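3-keto-5-aminohexanoate cleavage enzyme (PDB 3C6C) probably acts as a metal-dependent TIM-barrel enzyme that cleaves 3-keto-5-aminohexanoate or a related beta-keto acid. Local coordinates at residues 197-201 and 202-206. Numbering follows the deposited sequence.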
ATOM      1  N   LYS A 197      17.654   8.450   9.613  1.00 19.70           N
ATOM      2  CA  LYS A 197      17.863   7.228  10.404  1.00 19.24           C
ATOM      3  C   LYS A 197      19.352   6.989  10.623  1.00 18.95           C
ATOM      4  O   LYS A 197      19.781   6.510  11.675  1.00 19.91           O
ATOM      5  CB  LYS A 197      17.177   6.023   9.776  1.00 19.39           C
ATOM      6  CG  LYS A 197      15.677   6.138   9.947  1.00 23.25           C
ATOM      7  CD  LYS A 197      14.948   4.835   9.805  1.00 29.16           C
ATOM      8  CE  LYS A 197      15.019   4.308   8.422  1.00 26.15           C
ATOM      9  NZ  LYS A 197      14.011   3.156   8.235  1.00 31.22           N
ATOM     10  N   GLN A 198      20.138   7.402   9.645  1.00 18.71           N
ATOM     11  CA  GLN A 198      21.622   7.294   9.734  1.00 20.09           C
ATOM     12  C   GLN A 198      22.169   8.242  10.799  1.00 21.52           C
ATOM     13  O   GLN A 198      23.069   7.900  11.561  1.00 22.43           O
ATOM     14  CB  GLN A 198      22.300   7.603   8.398  1.00 20.28           C
ATOM     15  CG  GLN A 198      23.814   7.483   8.465  1.00 24.66           C
ATOM     16  CD  GLN A 198      24.286   6.058   8.650  1.00 24.77           C
ATOM     17  OE1 GLN A 198      23.603   5.115   8.268  1.00 24.09           O
ATOM     18  NE2 GLN A 198      25.484   5.893   9.221  1.00 25.83           N
ATOM     19  N   LEU A 199      21.608   9.443  10.838  1.00 20.04           N
ATOM     20  CA  LEU A 199      21.973  10.428  11.868  1.00 20.81           C
ATOM     21  C   LEU A 199      21.727   9.842  13.259  1.00 19.30           C
ATOM     22  O   LEU A 199      22.534  10.000  14.178  1.00 22.63           O
ATOM     23  CB  LEU A 199      21.191  11.742  11.684  1.00 21.24           C
ATOM     24  CG  LEU A 199      21.596  12.589  10.481  1.00 16.93           C
ATOM     25  CD1 LEU A 199      20.638  13.782  10.246  1.00 20.72           C
ATOM     26  CD2 LEU A 199      23.025  13.086  10.665  1.00 17.32           C
ATOM     27  N   ILE A 200      20.637   9.100  13.376  1.00 19.23           N
ATOM     28  CA  ILE A 200      20.204   8.543  14.663  1.00 19.82           C
ATOM     29  C   ILE A 200      21.219   7.467  15.030  1.00 21.25           C
ATOM     30  O   ILE A 200      21.713   7.388  16.157  1.00 20.65           O
ATOM     31  CB  ILE A 200      18.786   7.897  14.603  1.00 19.54           C
ATOM     32  CG1 ILE A 200      17.704   8.979  14.485  1.00 20.78           C
ATOM     33  CG2 ILE A 200      18.529   7.063  15.845  1.00 19.97           C
ATOM     34  CD1 ILE A 200      16.293   8.471  14.089  1.00 18.63           C
ATOM     35  N   GLU A 201      21.531   6.672  14.023  1.00 21.89           N
ATOM     36  CA  GLU A 201      22.532   5.581  14.130  1.00 26.16           C
ATOM     37  C   GLU A 201      23.844   6.062  14.708  1.00 25.01           C
ATOM     38  O   GLU A 201      24.481   5.416  15.552  1.00 26.43           O
ATOM     39  CB  GLU A 201      22.851   5.039  12.741  1.00 26.74           C
ATOM     40  CG  GLU A 201      22.422   3.637  12.526  1.00 41.37           C
ATOM     41  CD  GLU A 201      23.379   2.660  13.172  1.00 49.61           C
ATOM     42  OE1 GLU A 201      24.525   2.520  12.673  1.00 61.84           O
ATOM     43  OE2 GLU A 201      22.981   2.033  14.179  1.00 62.66           O
ATOM     44  N   GLU A 202      24.248   7.190  14.171  1.00 23.29           N
ATOM     45  CA  GLU A 202      25.557   7.804  14.434  1.00 23.18           C
ATOM     46  C   GLU A 202      25.639   8.587  15.743  1.00 22.30           C
ATOM     47  O   GLU A 202      26.640   9.233  16.055  1.00 24.38           O
ATOM     48  CB  GLU A 202      25.949   8.703  13.263  1.00 21.07           C
ATOM     49  CG  GLU A 202      26.196   7.910  12.008  1.00 20.70           C
ATOM     50  CD  GLU A 202      26.617   8.775  10.847  1.00 20.86           C
ATOM     51  OE1 GLU A 202      26.821   9.996  11.067  1.00 23.80           O
ATOM     52  OE2 GLU A 202      26.735   8.253   9.712  1.00 25.46           O
ATOM     53  N   GLY A 203      24.566   8.523  16.500  1.00 21.26           N
ATOM     54  CA  GLY A 203      24.505   9.188  17.794  1.00 21.89           C
ATOM     55  C   GLY A 203      24.362  10.691  17.706  1.00 21.53           C
ATOM     56  O   GLY A 203      24.784  11.405  18.593  1.00 22.79           O
ATOM     57  N   LEU A 204      23.735  11.170  16.639  1.00 21.68           N
ATOM     58  CA  LEU A 204      23.663  12.610  16.379  1.00 20.19           C
ATOM     59  C   LEU A 204      22.280  13.192  16.634  1.00 22.07           C
ATOM     60  O   LEU A 204      22.065  14.389  16.482  1.00 20.06           O
ATOM     61  CB  LEU A 204      24.122  12.920  14.956  1.00 20.91           C
ATOM     62  CG  LEU A 204      25.618  12.815  14.670  1.00 21.47           C
ATOM     63  CD1 LEU A 204      25.887  12.959  13.193  1.00 20.16           C
ATOM     64  CD2 LEU A 204      26.359  13.876  15.450  1.00 22.86           C
ATOM     65  N   ILE A 205      21.388  12.327  17.098  1.00 21.56           N
ATOM     66  CA  ILE A 205      19.981  12.704  17.393  1.00 20.72           C
ATOM     67  C   ILE A 205      19.568  12.231  18.782  1.00 21.60           C
ATOM     68  O   ILE A 205      19.396  11.049  19.039  1.00 22.14           O
ATOM     69  CB  ILE A 205      18.982  12.124  16.341  1.00 18.68           C
ATOM     70  CG1 ILE A 205      19.357  12.522  14.893  1.00 20.76           C
ATOM     71  CG2 ILE A 205      17.524  12.505  16.680  1.00 18.88           C
ATOM     72  CD1 ILE A 205      19.102  13.979  14.497  1.00 17.47           C
ATOM     73  N   ASP A 206      19.411  13.196  19.673  1.00 20.63           N
ATOM     74  CA  ASP A 206      19.029  12.940  21.060  1.00 20.08           C
ATOM     75  C   ASP A 206      17.548  12.654  21.300  1.00 20.89           C
ATOM     76  O   ASP A 206      16.639  13.195  20.668  1.00 19.74           O
ATOM     77  CB  ASP A 206      19.429  14.111  21.940  1.00 20.10           C
ATOM     78  CG  ASP A 206      20.951  14.273  22.073  1.00 24.72           C
ATOM     79  OD1 ASP A 206      21.729  13.400  21.601  1.00 24.33           O
ATOM     80  OD2 ASP A 206      21.344  15.295  22.659  1.00 25.17           O
TER
HETATM   81  O   HOH W   1      21.349   9.385  17.993  1.00 27.94           O
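A Schellman motif closes helix 190-201 of the TIM barrel, with Gly203, at positive phi, turning the chain out of the last turn. Leu204 N hydrogen-bonds to Leu199 O at 3.0 Å, and Gly203 N to Ile200 O at 3.1 Å from well above the carbonyl plane. Water 1 donates to that same Ile200 O and accepts from Ile205 N, bridging helix end and loop. Along the last turn, Gln198 NE2 gives a nearly straight hydrogen bond (166°) to Glu202 OE2, 2.7 Å away. The carboxylate oxygen lies in the amide plane and is met on its anti side, the two flat groups standing 76° apart. Gln198 starts with CG anti to its N (chi1 -179°) and then bends at chi2, which brings the amide round to the extended Glu202. Beyond the glycine the chain folds back: Ile205 CG1 packs on Leu199 CB at 3.8 Å, its CB lies against Ile200 CG1, and Leu204 CD1 meets Leu199 CD2. Arg170 of helix 166-179 forms a salt bridge with Glu202 OE2, giving this oxygen a second partner, and touches both leucines. Ile205 also packs on Pro183 and Leu185 of barrel strand 182-187, and Gln198 on Trp219 of a second subunit.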